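Local coordinates for protein yeast glycogen phosphorylase (Saccharomyces cerevisiae, PDB 1YGP) that belongs to the carbohydrate phosphorylases of the GT-B clan, a family of two-domain proteins, and carries a bound pyridoxal-5'-phosphate, at residues I475-H479 against Y504-F509; R98-L102 against I343-F347; T245-W251 against L423-E429; L452-I456 against K498-K502. All coordinates share one frame; numbering follows the deposited sequence.

Contact 1 (I475-H479 against Y504-F509)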
loop_
_atom_site.group_PDB
_atom_site.type_symbol
_atom_site.label_atom_id
_atom_site.label_comp_id
_atom_site.label_asym_id
_atom_site.label_seq_id
_atom_site.Cartn_x
_atom_site.Cartn_y
_atom_site.Cartn_z
ATOM N N ILE A 475 -34.202 16.639 -8.631
ATOM C CA ILE A 475 -35.662 16.446 -8.679
ATOM C C ILE A 475 -36.082 16.207 -10.126
ATOM O O ILE A 475 -36.771 15.233 -10.426
ATOM C CB ILE A 475 -36.518 17.649 -8.240
ATOM C CG1 ILE A 475 -36.069 18.379 -6.997
ATOM C CG2 ILE A 475 -37.877 17.054 -7.980
ATOM C CD1 ILE A 475 -35.998 17.617 -5.683
ATOM N N VAL A 476 -35.652 17.084 -11.033
ATOM C CA VAL A 476 -35.966 16.963 -12.450
ATOM C C VAL A 476 -35.445 15.667 -13.077
ATOM O O VAL A 476 -36.094 15.179 -14.004
ATOM C CB VAL A 476 -35.397 18.205 -13.183
ATOM C CG1 VAL A 476 -35.543 18.111 -14.674
ATOM C CG2 VAL A 476 -36.200 19.414 -12.768
ATOM N N GLY A 477 -34.333 15.069 -12.633
ATOM C CA GLY A 477 -33.857 13.824 -13.228
ATOM C C GLY A 477 -34.353 12.531 -12.573
ATOM O O GLY A 477 -34.116 11.445 -13.106
ATOM N N SER A 478 -35.019 12.577 -11.422
ATOM C CA SER A 478 -35.427 11.376 -10.712
ATOM C C SER A 478 -36.900 11.048 -10.899
ATOM O O SER A 478 -37.709 11.932 -11.179
ATOM C CB SER A 478 -35.194 11.559 -9.240
ATOM O OG SER A 478 -33.851 11.892 -8.966
ATOM N N HIS A 479 -37.322 9.800 -10.738
ATOM C CA HIS A 479 -38.740 9.547 -10.741
ATOM C C HIS A 479 -39.305 9.550 -9.329
ATOM O O HIS A 479 -40.500 9.291 -9.168
ATOM C CB HIS A 479 -39.056 8.218 -11.380
ATOM C CG HIS A 479 -38.734 6.992 -10.553
ATOM N ND1 HIS A 479 -37.611 6.302 -10.595
ATOM C CD2 HIS A 479 -39.580 6.376 -9.659
ATOM C CE1 HIS A 479 -37.730 5.284 -9.775
ATOM N NE2 HIS A 479 -38.916 5.341 -9.217
ATOM N N TYR A 504 -45.002 18.728 -10.417
ATOM C CA TYR A 504 -44.965 17.276 -10.558
ATOM C C TYR A 504 -46.103 16.535 -9.894
ATOM O O TYR A 504 -46.487 15.440 -10.305
ATOM C CB TYR A 504 -43.669 16.709 -9.987
ATOM C CG TYR A 504 -42.482 16.958 -10.888
ATOM C CD1 TYR A 504 -42.403 16.295 -12.103
ATOM C CD2 TYR A 504 -41.498 17.858 -10.513
ATOM C CE1 TYR A 504 -41.339 16.529 -12.958
ATOM C CE2 TYR A 504 -40.425 18.106 -11.367
ATOM C CZ TYR A 504 -40.355 17.435 -12.590
ATOM O OH TYR A 504 -39.306 17.690 -13.462
ATOM N N GLY A 505 -46.628 17.127 -8.834
ATOM C CA GLY A 505 -47.664 16.503 -8.050
ATOM C C GLY A 505 -47.091 15.742 -6.860
ATOM O O GLY A 505 -46.091 15.030 -6.970
ATOM N N PRO A 506 -47.749 15.802 -5.699
ATOM C CA PRO A 506 -47.366 15.151 -4.453
ATOM C C PRO A 506 -46.874 13.723 -4.526
ATOM O O PRO A 506 -46.066 13.286 -3.722
ATOM C CB PRO A 506 -48.590 15.267 -3.602
ATOM C CG PRO A 506 -49.699 15.267 -4.631
ATOM C CD PRO A 506 -49.110 16.294 -5.572
ATOM N N SER A 507 -47.372 12.987 -5.496
ATOM C CA SER A 507 -47.043 11.589 -5.743
ATOM C C SER A 507 -45.546 11.290 -5.824
ATOM O O SER A 507 -45.046 10.299 -5.288
ATOM C CB SER A 507 -47.759 11.199 -7.049
ATOM O OG SER A 507 -48.290 12.356 -7.735
ATOM N N LYS A 508 -44.817 12.200 -6.471
ATOM C CA LYS A 508 -43.385 12.049 -6.700
ATOM C C LYS A 508 -42.558 12.197 -5.424
ATOM O O LYS A 508 -41.361 11.911 -5.415
ATOM C CB LYS A 508 -42.936 13.103 -7.719
ATOM C CG LYS A 508 -41.589 12.866 -8.377
ATOM C CD LYS A 508 -41.134 14.199 -8.926
ATOM C CE LYS A 508 -39.774 14.159 -9.619
ATOM N NZ LYS A 508 -39.829 13.674 -10.987
ATOM N N PHE A 509 -43.160 12.667 -4.342
ATOM C CA PHE A 509 -42.459 13.013 -3.137
ATOM C C PHE A 509 -43.030 12.122 -2.066
ATOM O O PHE A 509 -44.183 12.203 -1.662
ATOM C CB PHE A 509 -42.690 14.475 -2.811
ATOM C CG PHE A 509 -42.056 15.434 -3.810
ATOM C CD1 PHE A 509 -42.679 15.717 -5.029
ATOM C CD2 PHE A 509 -40.851 16.052 -3.496
ATOM C CE1 PHE A 509 -42.089 16.615 -5.917
ATOM C CE2 PHE A 509 -40.264 16.954 -4.393
ATOM C CZ PHE A 509 -40.882 17.236 -5.604
#
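I475 meets F509 and K508 through its methyl CG2, which belongs to the buried side of the contact. The branch lies anti to the backbone N of I475, which sends it across to the other segment, where it stands 3.8 Å from CZ of F509 and 3.8 Å from CE of K508. K508 CE also lies near the carbonyl O of I475, at 3.3 Å. The I475 and F509 side chains cross at about a right angle, and both also lean on V481 and F500. K508 shows how a lysine can work as a tether for a chain that has just left a helix. Its aliphatic part runs nearly straight, then turns at the last torsion (chi4 81°), and NZ gives a hydrogen bond of 2.8 Å to the carbonyl O of S478, the first residue past helix 470-477. That O is approached almost head-on, at a C=O...N angle of 161°. Helix 470-477 passes here into strand 478-483, next to edge strand 509-511, in the parallel part of the large sheet of this alpha/beta (GT-B) domain. Y504, K508 and H479 make up the partly exposed side. The hydroxyl of Y504 reaches back to buried V476, 3.6 Å from its CG2, while K508 NZ sits 3.7 Å above one face of the Y504 ring, away from its centre.

Contact 2 (R98-L102 against I343-F347). With PO4 (phosphate ion), chain C.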
loop_
_atom_site.group_PDB
_atom_site.type_symbol
_atom_site.label_atom_id
_atom_site.label_comp_id
_atom_site.label_asym_id
_atom_site.label_seq_id
_atom_site.Cartn_x
_atom_site.Cartn_y
_atom_site.Cartn_z
ATOM N N ARG A 98 -31.673 -4.668 -10.494
ATOM C CA ARG A 98 -30.666 -4.453 -9.484
ATOM C C ARG A 98 -30.754 -3.027 -8.999
ATOM O O ARG A 98 -31.197 -2.111 -9.704
ATOM C CB ARG A 98 -29.265 -4.681 -10.041
ATOM C CG ARG A 98 -29.004 -6.089 -10.520
ATOM C CD ARG A 98 -27.516 -6.329 -10.716
ATOM N NE ARG A 98 -27.341 -7.519 -11.532
ATOM C CZ ARG A 98 -26.345 -8.384 -11.383
ATOM N NH1 ARG A 98 -25.399 -8.246 -10.451
ATOM N NH2 ARG A 98 -26.286 -9.408 -12.228
ATOM N N VAL A 99 -30.278 -2.851 -7.778
ATOM C CA VAL A 99 -30.298 -1.575 -7.093
ATOM C C VAL A 99 -28.851 -1.108 -7.004
ATOM O O VAL A 99 -27.991 -1.918 -6.659
ATOM C CB VAL A 99 -30.863 -1.760 -5.695
ATOM C CG1 VAL A 99 -30.922 -0.421 -5.001
ATOM C CG2 VAL A 99 -32.218 -2.404 -5.775
ATOM N N TYR A 100 -28.503 0.133 -7.291
ATOM C CA TYR A 100 -27.148 0.602 -7.135
ATOM C C TYR A 100 -27.371 1.766 -6.185
ATOM O O TYR A 100 -28.266 2.610 -6.355
ATOM C CB TYR A 100 -26.591 1.031 -8.486
ATOM C CG TYR A 100 -26.283 -0.175 -9.364
ATOM C CD1 TYR A 100 -25.250 -1.061 -9.040
ATOM C CD2 TYR A 100 -27.028 -0.394 -10.518
ATOM C CE1 TYR A 100 -24.964 -2.152 -9.869
ATOM C CE2 TYR A 100 -26.752 -1.477 -11.352
ATOM C CZ TYR A 100 -25.719 -2.354 -11.026
ATOM O OH TYR A 100 -25.445 -3.427 -11.868
ATOM N N TYR A 101 -26.624 1.733 -5.097
ATOM C CA TYR A 101 -26.783 2.682 -4.027
ATOM C C TYR A 101 -25.539 3.560 -4.102
ATOM O O TYR A 101 -24.436 3.111 -3.742
ATOM C CB TYR A 101 -26.888 1.885 -2.701
ATOM C CG TYR A 101 -27.384 2.754 -1.558
ATOM C CD1 TYR A 101 -28.761 2.928 -1.368
ATOM C CD2 TYR A 101 -26.471 3.453 -0.768
ATOM C CE1 TYR A 101 -29.225 3.817 -0.398
ATOM C CE2 TYR A 101 -26.929 4.341 0.197
ATOM C CZ TYR A 101 -28.299 4.524 0.370
ATOM O OH TYR A 101 -28.733 5.470 1.271
ATOM N N LEU A 102 -25.634 4.792 -4.587
ATOM C CA LEU A 102 -24.454 5.629 -4.650
ATOM C C LEU A 102 -24.379 6.488 -3.408
ATOM O O LEU A 102 -25.326 7.202 -3.063
ATOM C CB LEU A 102 -24.520 6.476 -5.911
ATOM C CG LEU A 102 -23.894 5.893 -7.187
ATOM C CD1 LEU A 102 -24.280 4.435 -7.404
ATOM C CD2 LEU A 102 -24.365 6.723 -8.343
ATOM N N ILE A 343 -21.834 0.246 -14.187
ATOM C CA ILE A 343 -23.259 -0.069 -14.212
ATOM C C ILE A 343 -23.735 -0.260 -15.651
ATOM O O ILE A 343 -24.544 -1.148 -15.870
ATOM C CB ILE A 343 -24.008 1.082 -13.485
ATOM C CG1 ILE A 343 -23.754 0.917 -11.993
ATOM C CG2 ILE A 343 -25.507 1.105 -13.811
ATOM C CD1 ILE A 343 -23.994 2.206 -11.186
ATOM N N LEU A 344 -23.292 0.459 -16.682
ATOM C CA LEU A 344 -23.727 0.175 -18.036
ATOM C C LEU A 344 -22.979 -1.019 -18.658
ATOM O O LEU A 344 -23.533 -1.727 -19.518
ATOM C CB LEU A 344 -23.518 1.377 -18.930
ATOM C CG LEU A 344 -23.867 2.758 -18.420
ATOM C CD1 LEU A 344 -23.871 3.719 -19.575
ATOM C CD2 LEU A 344 -25.254 2.767 -17.812
ATOM N N ARG A 345 -21.726 -1.299 -18.257
ATOM C CA ARG A 345 -20.972 -2.409 -18.832
ATOM C C ARG A 345 -21.677 -3.726 -18.532
ATOM O O ARG A 345 -21.961 -4.548 -19.407
ATOM C CB ARG A 345 -19.565 -2.482 -18.258
ATOM C CG ARG A 345 -18.844 -3.554 -19.056
ATOM C CD ARG A 345 -17.681 -4.314 -18.446
ATOM N NE ARG A 345 -18.116 -4.997 -17.258
ATOM C CZ ARG A 345 -17.817 -4.460 -16.079
ATOM N NH1 ARG A 345 -17.116 -3.308 -15.996
ATOM N NH2 ARG A 345 -18.261 -5.056 -14.974
ATOM N N ARG A 346 -22.010 -3.889 -17.261
ATOM C CA ARG A 346 -22.717 -5.055 -16.785
ATOM C C ARG A 346 -24.029 -5.187 -17.558
ATOM O O ARG A 346 -24.347 -6.290 -18.010
ATOM C CB ARG A 346 -22.929 -4.863 -15.305
ATOM C CG ARG A 346 -23.470 -6.075 -14.598
ATOM C CD ARG A 346 -23.432 -5.908 -13.085
ATOM N NE ARG A 346 -22.063 -5.712 -12.648
ATOM C CZ ARG A 346 -21.706 -4.600 -12.003
ATOM N NH1 ARG A 346 -22.599 -3.646 -11.733
ATOM N NH2 ARG A 346 -20.420 -4.413 -11.692
ATOM N N PHE A 347 -24.738 -4.068 -17.832
ATOM C CA PHE A 347 -26.018 -4.066 -18.562
ATOM C C PHE A 347 -25.836 -4.582 -19.974
ATOM O O PHE A 347 -26.656 -5.372 -20.463
ATOM C CB PHE A 347 -26.646 -2.656 -18.675
ATOM C CG PHE A 347 -28.014 -2.605 -19.362
ATOM C CD1 PHE A 347 -29.150 -3.141 -18.734
ATOM C CD2 PHE A 347 -28.140 -2.015 -20.627
ATOM C CE1 PHE A 347 -30.398 -3.084 -19.366
ATOM C CE2 PHE A 347 -29.389 -1.960 -21.257
ATOM C CZ PHE A 347 -30.520 -2.495 -20.626
HETATM P P PO4 C . -19.609 -8.125 -13.557
HETATM O O1 PO4 C . -20.907 -8.506 -12.971
HETATM O O2 PO4 C . -18.926 -7.233 -12.603
HETATM O O3 PO4 C . -18.770 -9.336 -13.797
HETATM O O4 PO4 C . -19.806 -7.436 -14.847
#
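R346 holds the hydroxyl of Y100 and a phosphate ion with different parts of one guanidinium group, while a second arginine, R98, lies close by. R346 NH1 gives a hydrogen bond of 2.9 Å to OH of Y100, bent to an N-H...O angle of 153° but only 5° out of the guanidinium plane. R346 NE turns instead to the phosphate, bonding O1 at 3.0 Å, and R346 NH2 adds a weak bond to O2. A bend at chi3 is what turns the group between these partners. R345, one residue back on helix 322-350, adds an almost straight bond of 2.8 Å from NH2 to phosphate O4, and T8 contributes its backbone N. The ion probably comes from the crystallisation liquor.

I343, Y100 and L102 form the apolar part. I343 is laid over one face of the Y100 ring, its CG1 3.6 Å from the centroid and practically on the ring normal, a clear CH-pi contact. Its CD1 continues toward CB of Y100 and, less closely, to CD1 of L102 at 4.4 Å. R98 comes in at about a right angle to R346, placing one face of its guanidinium over R346 CD at 4.0 Å. Strand 98-102 is central in the large sheet, and segment 343-347 of helix 322-350 runs nearly antiparallel to it (166°), packed against the sheet of the alpha/beta domain. D342 forms salt bridges to both R345 and R346, and Y187 is a second partner of R346 NH1; together they probably steady R346 for its bond to Y100, while the gathered arginines could attract an anion.

Contact 3 (T245-W251 against L423-E429)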
loop_
_atom_site.group_PDB
_atom_site.type_symbol
_atom_site.label_atom_id
_atom_site.label_comp_id
_atom_site.label_asym_id
_atom_site.label_seq_id
_atom_site.Cartn_x
_atom_site.Cartn_y
_atom_site.Cartn_z
ATOM N N THR A 245 -26.379 21.569 -29.029
ATOM C CA THR A 245 -26.117 20.647 -27.951
ATOM C C THR A 245 -26.802 19.287 -28.013
ATOM O O THR A 245 -26.215 18.278 -27.644
ATOM C CB THR A 245 -26.506 21.406 -26.685
ATOM O OG1 THR A 245 -25.862 22.670 -26.723
ATOM C CG2 THR A 245 -26.132 20.649 -25.446
ATOM N N LEU A 246 -28.064 19.255 -28.473
ATOM C CA LEU A 246 -28.868 18.045 -28.509
ATOM C C LEU A 246 -28.210 16.881 -29.226
ATOM O O LEU A 246 -28.603 15.734 -29.024
ATOM C CB LEU A 246 -30.212 18.284 -29.203
ATOM C CG LEU A 246 -31.454 19.054 -28.698
ATOM C CD1 LEU A 246 -31.773 18.580 -27.308
ATOM C CD2 LEU A 246 -31.231 20.556 -28.651
ATOM N N SER A 247 -27.208 17.151 -30.053
ATOM C CA SER A 247 -26.660 16.137 -30.917
ATOM C C SER A 247 -25.468 15.438 -30.327
ATOM O O SER A 247 -24.758 15.986 -29.487
ATOM C CB SER A 247 -26.266 16.779 -32.217
ATOM O OG SER A 247 -26.017 15.753 -33.161
ATOM N N ALA A 248 -25.196 14.233 -30.824
ATOM C CA ALA A 248 -24.029 13.492 -30.384
ATOM C C ALA A 248 -22.814 14.366 -30.660
ATOM O O ALA A 248 -22.571 14.797 -31.785
ATOM C CB ALA A 248 -23.903 12.210 -31.160
ATOM N N SER A 249 -22.163 14.729 -29.572
ATOM C CA SER A 249 -21.026 15.621 -29.601
ATOM C C SER A 249 -19.781 14.892 -29.128
ATOM O O SER A 249 -19.900 13.840 -28.502
ATOM C CB SER A 249 -21.326 16.786 -28.698
ATOM O OG SER A 249 -22.499 17.483 -29.084
ATOM N N GLN A 250 -18.588 15.405 -29.401
ATOM C CA GLN A 250 -17.372 14.757 -28.972
ATOM C C GLN A 250 -16.675 15.609 -27.930
ATOM O O GLN A 250 -16.393 16.800 -28.130
ATOM C CB GLN A 250 -16.419 14.558 -30.147
ATOM N N TRP A 251 -16.460 14.993 -26.770
ATOM C CA TRP A 251 -15.710 15.636 -25.710
ATOM C C TRP A 251 -14.266 15.181 -25.898
ATOM O O TRP A 251 -13.924 13.996 -25.797
ATOM C CB TRP A 251 -16.241 15.197 -24.348
ATOM C CG TRP A 251 -15.574 15.817 -23.120
ATOM C CD1 TRP A 251 -14.723 16.902 -23.151
ATOM C CD2 TRP A 251 -15.741 15.345 -21.847
ATOM N NE1 TRP A 251 -14.349 17.105 -21.910
ATOM C CE2 TRP A 251 -14.925 16.209 -21.102
ATOM C CE3 TRP A 251 -16.454 14.319 -21.229
ATOM C CZ2 TRP A 251 -14.811 16.053 -19.730
ATOM C CZ3 TRP A 251 -16.336 14.167 -19.852
ATOM C CH2 TRP A 251 -15.522 15.024 -19.112
ATOM N N LEU A 423 -14.379 22.554 -15.968
ATOM C CA LEU A 423 -13.990 21.225 -15.556
ATOM C C LEU A 423 -14.793 20.192 -16.314
ATOM O O LEU A 423 -14.287 19.111 -16.632
ATOM C CB LEU A 423 -14.219 21.152 -14.055
ATOM C CG LEU A 423 -13.571 20.145 -13.118
ATOM C CD1 LEU A 423 -14.634 19.158 -12.722
ATOM C CD2 LEU A 423 -12.307 19.544 -13.736
ATOM N N LEU A 424 -16.046 20.516 -16.618
ATOM C CA LEU A 424 -16.947 19.594 -17.270
ATOM C C LEU A 424 -17.716 20.285 -18.414
ATOM O O LEU A 424 -18.932 20.504 -18.281
ATOM C CB LEU A 424 -17.871 19.013 -16.148
ATOM C CG LEU A 424 -17.213 18.262 -14.951
ATOM C CD1 LEU A 424 -18.240 17.669 -14.025
ATOM C CD2 LEU A 424 -16.392 17.108 -15.461
ATOM N N PRO A 425 -17.109 20.605 -19.580
ATOM C CA PRO A 425 -17.755 21.357 -20.651
ATOM C C PRO A 425 -19.019 20.755 -21.261
ATOM O O PRO A 425 -20.047 21.422 -21.387
ATOM C CB PRO A 425 -16.648 21.576 -21.661
ATOM C CG PRO A 425 -15.515 20.655 -21.308
ATOM C CD PRO A 425 -15.663 20.580 -19.805
ATOM N N ARG A 426 -19.034 19.467 -21.597
ATOM C CA ARG A 426 -20.220 18.830 -22.173
ATOM C C ARG A 426 -21.344 18.672 -21.161
ATOM O O ARG A 426 -22.520 18.810 -21.490
ATOM C CB ARG A 426 -19.829 17.457 -22.732
ATOM C CG ARG A 426 -20.942 16.648 -23.370
ATOM C CD ARG A 426 -21.443 17.386 -24.599
ATOM N NE ARG A 426 -22.304 16.578 -25.450
ATOM C CZ ARG A 426 -23.507 17.005 -25.798
ATOM N NH1 ARG A 426 -23.970 18.182 -25.383
ATOM N NH2 ARG A 426 -24.256 16.252 -26.591
ATOM N N HIS A 427 -21.015 18.417 -19.892
ATOM C CA HIS A 427 -22.039 18.206 -18.874
ATOM C C HIS A 427 -22.687 19.548 -18.587
ATOM O O HIS A 427 -23.856 19.536 -18.226
ATOM C CB HIS A 427 -21.467 17.653 -17.576
ATOM C CG HIS A 427 -20.850 16.269 -17.726
ATOM N ND1 HIS A 427 -21.461 15.109 -17.564
ATOM C CD2 HIS A 427 -19.530 15.997 -18.052
ATOM C CE1 HIS A 427 -20.584 14.159 -17.765
ATOM N NE2 HIS A 427 -19.431 14.692 -18.062
ATOM N N LEU A 428 -22.014 20.694 -18.762
ATOM C CA LEU A 428 -22.707 21.979 -18.701
ATOM C C LEU A 428 -23.713 22.121 -19.849
ATOM O O LEU A 428 -24.826 22.619 -19.673
ATOM C CB LEU A 428 -21.764 23.158 -18.830
ATOM C CG LEU A 428 -21.999 24.327 -17.895
ATOM C CD1 LEU A 428 -21.284 25.484 -18.513
ATOM C CD2 LEU A 428 -23.448 24.725 -17.739
ATOM N N GLU A 429 -23.346 21.713 -21.061
ATOM C CA GLU A 429 -24.218 21.794 -22.215
ATOM C C GLU A 429 -25.503 21.029 -21.929
ATOM O O GLU A 429 -26.611 21.563 -22.051
ATOM C CB GLU A 429 -23.528 21.192 -23.419
ATOM C CG GLU A 429 -22.344 21.936 -23.997
ATOM C CD GLU A 429 -21.824 21.385 -25.333
ATOM O OE1 GLU A 429 -22.321 20.371 -25.841
ATOM O OE2 GLU A 429 -20.900 21.990 -25.889
#
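R426 sends CG out anti to its backbone N and bends at chi2 (64°), which carries its guanidinium to T245, while W251, with chi1 at -179°, swings its indole to H427. The guanidinium meets the carbonyl O of T245 through NH2 at 3.0 Å, nearly in line with the C=O bond, and through a weaker bond from NH1. Over one face of the same group lies OG of S249, itself hydrogen-bonded to O of S247. E429 steadies the arginine from within the helix by a salt bridge of 2.8 Å between OE1 and R426 NH1, and D383 supplies a second carboxylate, at NH2. CG2 of T245 lies against R426 NH1 and CB of E429.

At the other end H427 turns its edge to the face of W251 in an offset edge-to-face pair, the planes at 87° and H427 NE2 3.6 Å from W251 CZ3. CG of P425 touches the indole at NE1, whose hydrogen bond goes to O of Y233. These groups fasten a loop and the two-stranded antiparallel hairpin 235-237/250-252 onto the first turn of helix 425-445, a peripheral attachment to the alpha/beta domain of a GT-B protein.

Contact 4 (L452-I456 against K498-K502); sequences LLSRI and KDFIK
R455 and D499 stand across each other at about a right angle, a worked case of the side-on salt bridge in which an arginine uses NE together with a terminal nitrogen. R455 NE binds D499 OD2 at 2.9 Å and R455 NH2 binds D499 OD1 at 3.0 Å. The two flat groups are not coplanar: their planes differ by 50°, so that OD2 is met on its syn side while OD1 is approached from well above the carboxylate plane. A bend at chi3 folds the guanidinium back along its own helix, and one of its faces rests near CA of L452. This pair occupies the outer side of the contact, where R455 is exposed. The helical segments 452-456 and 498-502 cross steeply, at -117°, with axes 10.4 Å apart, and pack beside helix 425-445 in the helical layer around the large sheet of the alpha/beta domain. Inward, I456 and L452 take over. The L452 and D499 side chains run past one another in opposite senses, and CD2 of L452 reaches CG of D499 at 3.8 Å. I456 lies obliquely to both of its partners: CD1 reaches the backbone O of D499 at 3.5 Å, and CG1 stands over one face of the F500 ring, 3.8 Å from the centroid and 14° off the normal, in a CH-pi contact. CZ of F500 also approaches the carbonyl O of I456 at 3.4 Å. F500 also meets F472, I475, V476 and F509.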
loop_
_atom_site.group_PDB
_atom_site.type_symbol
_atom_site.label_atom_id
_atom_site.label_comp_id
_atom_site.label_asym_id
_atom_site.label_seq_id
_atom_site.Cartn_x
_atom_site.Cartn_y
_atom_site.Cartn_z
ATOM N N LEU A 452 -42.305 32.079 -11.233
ATOM C CA LEU A 452 -42.178 30.633 -11.045
ATOM C C LEU A 452 -41.000 30.154 -11.874
ATOM O O LEU A 452 -40.143 29.440 -11.370
ATOM C CB LEU A 452 -43.378 29.859 -11.556
ATOM C CG LEU A 452 -43.915 28.594 -10.886
ATOM C CD1 LEU A 452 -44.640 27.811 -11.947
ATOM C CD2 LEU A 452 -42.842 27.706 -10.325
ATOM N N LEU A 453 -40.903 30.600 -13.123
ATOM C CA LEU A 453 -39.866 30.133 -14.007
ATOM C C LEU A 453 -38.533 30.479 -13.392
ATOM O O LEU A 453 -37.672 29.606 -13.314
ATOM C CB LEU A 453 -40.035 30.780 -15.373
ATOM C CG LEU A 453 -40.120 29.788 -16.535
ATOM C CD1 LEU A 453 -41.326 28.885 -16.351
ATOM C CD2 LEU A 453 -40.271 30.526 -17.857
ATOM N N SER A 454 -38.403 31.668 -12.816
ATOM C CA SER A 454 -37.152 32.036 -12.173
ATOM C C SER A 454 -36.894 31.177 -10.956
ATOM O O SER A 454 -35.786 30.687 -10.809
ATOM C CB SER A 454 -37.145 33.475 -11.689
ATOM N N ARG A 455 -37.887 30.925 -10.114
ATOM C CA ARG A 455 -37.690 30.183 -8.884
ATOM C C ARG A 455 -37.394 28.701 -9.051
ATOM O O ARG A 455 -36.565 28.129 -8.340
ATOM C CB ARG A 455 -38.907 30.258 -7.983
ATOM C CG ARG A 455 -39.286 31.602 -7.394
ATOM C CD ARG A 455 -40.266 31.410 -6.231
ATOM N NE ARG A 455 -41.393 30.562 -6.596
ATOM C CZ ARG A 455 -42.484 31.025 -7.201
ATOM N NH1 ARG A 455 -42.622 32.322 -7.495
ATOM N NH2 ARG A 455 -43.406 30.151 -7.594
ATOM N N ILE A 456 -38.090 28.047 -9.972
ATOM C CA ILE A 456 -37.995 26.617 -10.138
ATOM C C ILE A 456 -36.802 26.262 -11.028
ATOM O O ILE A 456 -36.500 25.074 -11.170
ATOM C CB ILE A 456 -39.414 26.186 -10.688
ATOM C CG1 ILE A 456 -39.714 24.790 -10.188
ATOM C CG2 ILE A 456 -39.499 26.222 -12.225
ATOM C CD1 ILE A 456 -41.123 24.273 -10.533
ATOM N N LYS A 498 -41.617 23.140 -2.754
ATOM C CA LYS A 498 -43.015 23.468 -3.040
ATOM C C LYS A 498 -43.372 23.641 -4.525
ATOM O O LYS A 498 -44.305 23.026 -5.052
ATOM C CB LYS A 498 -43.382 24.746 -2.302
ATOM N N ASP A 499 -42.584 24.408 -5.280
ATOM C CA ASP A 499 -42.852 24.613 -6.689
ATOM C C ASP A 499 -42.754 23.313 -7.475
ATOM O O ASP A 499 -43.546 23.063 -8.386
ATOM C CB ASP A 499 -41.873 25.621 -7.237
ATOM C CG ASP A 499 -41.935 27.031 -6.649
ATOM O OD1 ASP A 499 -42.995 27.474 -6.197
ATOM O OD2 ASP A 499 -40.895 27.694 -6.661
ATOM N N PHE A 500 -41.823 22.436 -7.077
ATOM C CA PHE A 500 -41.646 21.152 -7.734
ATOM C C PHE A 500 -42.844 20.278 -7.431
ATOM O O PHE A 500 -43.262 19.508 -8.300
ATOM C CB PHE A 500 -40.369 20.467 -7.259
ATOM C CG PHE A 500 -39.158 21.115 -7.910
ATOM C CD1 PHE A 500 -38.794 20.759 -9.207
ATOM C CD2 PHE A 500 -38.445 22.114 -7.245
ATOM C CE1 PHE A 500 -37.722 21.413 -9.833
ATOM C CE2 PHE A 500 -37.378 22.758 -7.887
ATOM C CZ PHE A 500 -37.014 22.413 -9.180
ATOM N N ILE A 501 -43.471 20.426 -6.250
ATOM C CA ILE A 501 -44.678 19.666 -5.937
ATOM C C ILE A 501 -45.768 20.216 -6.832
ATOM O O ILE A 501 -46.521 19.410 -7.364
ATOM C CB ILE A 501 -45.243 19.825 -4.519
ATOM C CG1 ILE A 501 -44.195 19.956 -3.447
ATOM C CG2 ILE A 501 -46.080 18.592 -4.270
ATOM C CD1 ILE A 501 -43.165 18.839 -3.406
ATOM N N LYS A 502 -45.872 21.535 -7.041
ATOM C CA LYS A 502 -46.919 22.095 -7.885
ATOM C C LYS A 502 -46.839 21.521 -9.281
ATOM O O LYS A 502 -47.823 21.021 -9.801
ATOM C CB LYS A 502 -46.802 23.611 -8.019
#

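Along the chain contact 2 opens first, and contact 3 crosses it, since 245-251 falls between the two segments of contact 2. Contacts 4 and 1 follow, also crossing. Contacts 1 and 4 are close neighbours, with centres about 12 Å apart, and join through F500 and I501, which pack on V476 and F509. Contacts 1 and 2 reach the same nine-stranded sheet, contact 2 at an inner strand and contact 1 at the edge, with centres about 22 Å apart. Contact 3 lies about 23 Å from contact 2 by centres, its W251 and L424 touching helix 322-350, and about 26 Å from contacts 1 and 4; its helix 425-445 leads on to helix 451-456. Together they tie helices, hairpin and sheet into one alpha/beta domain.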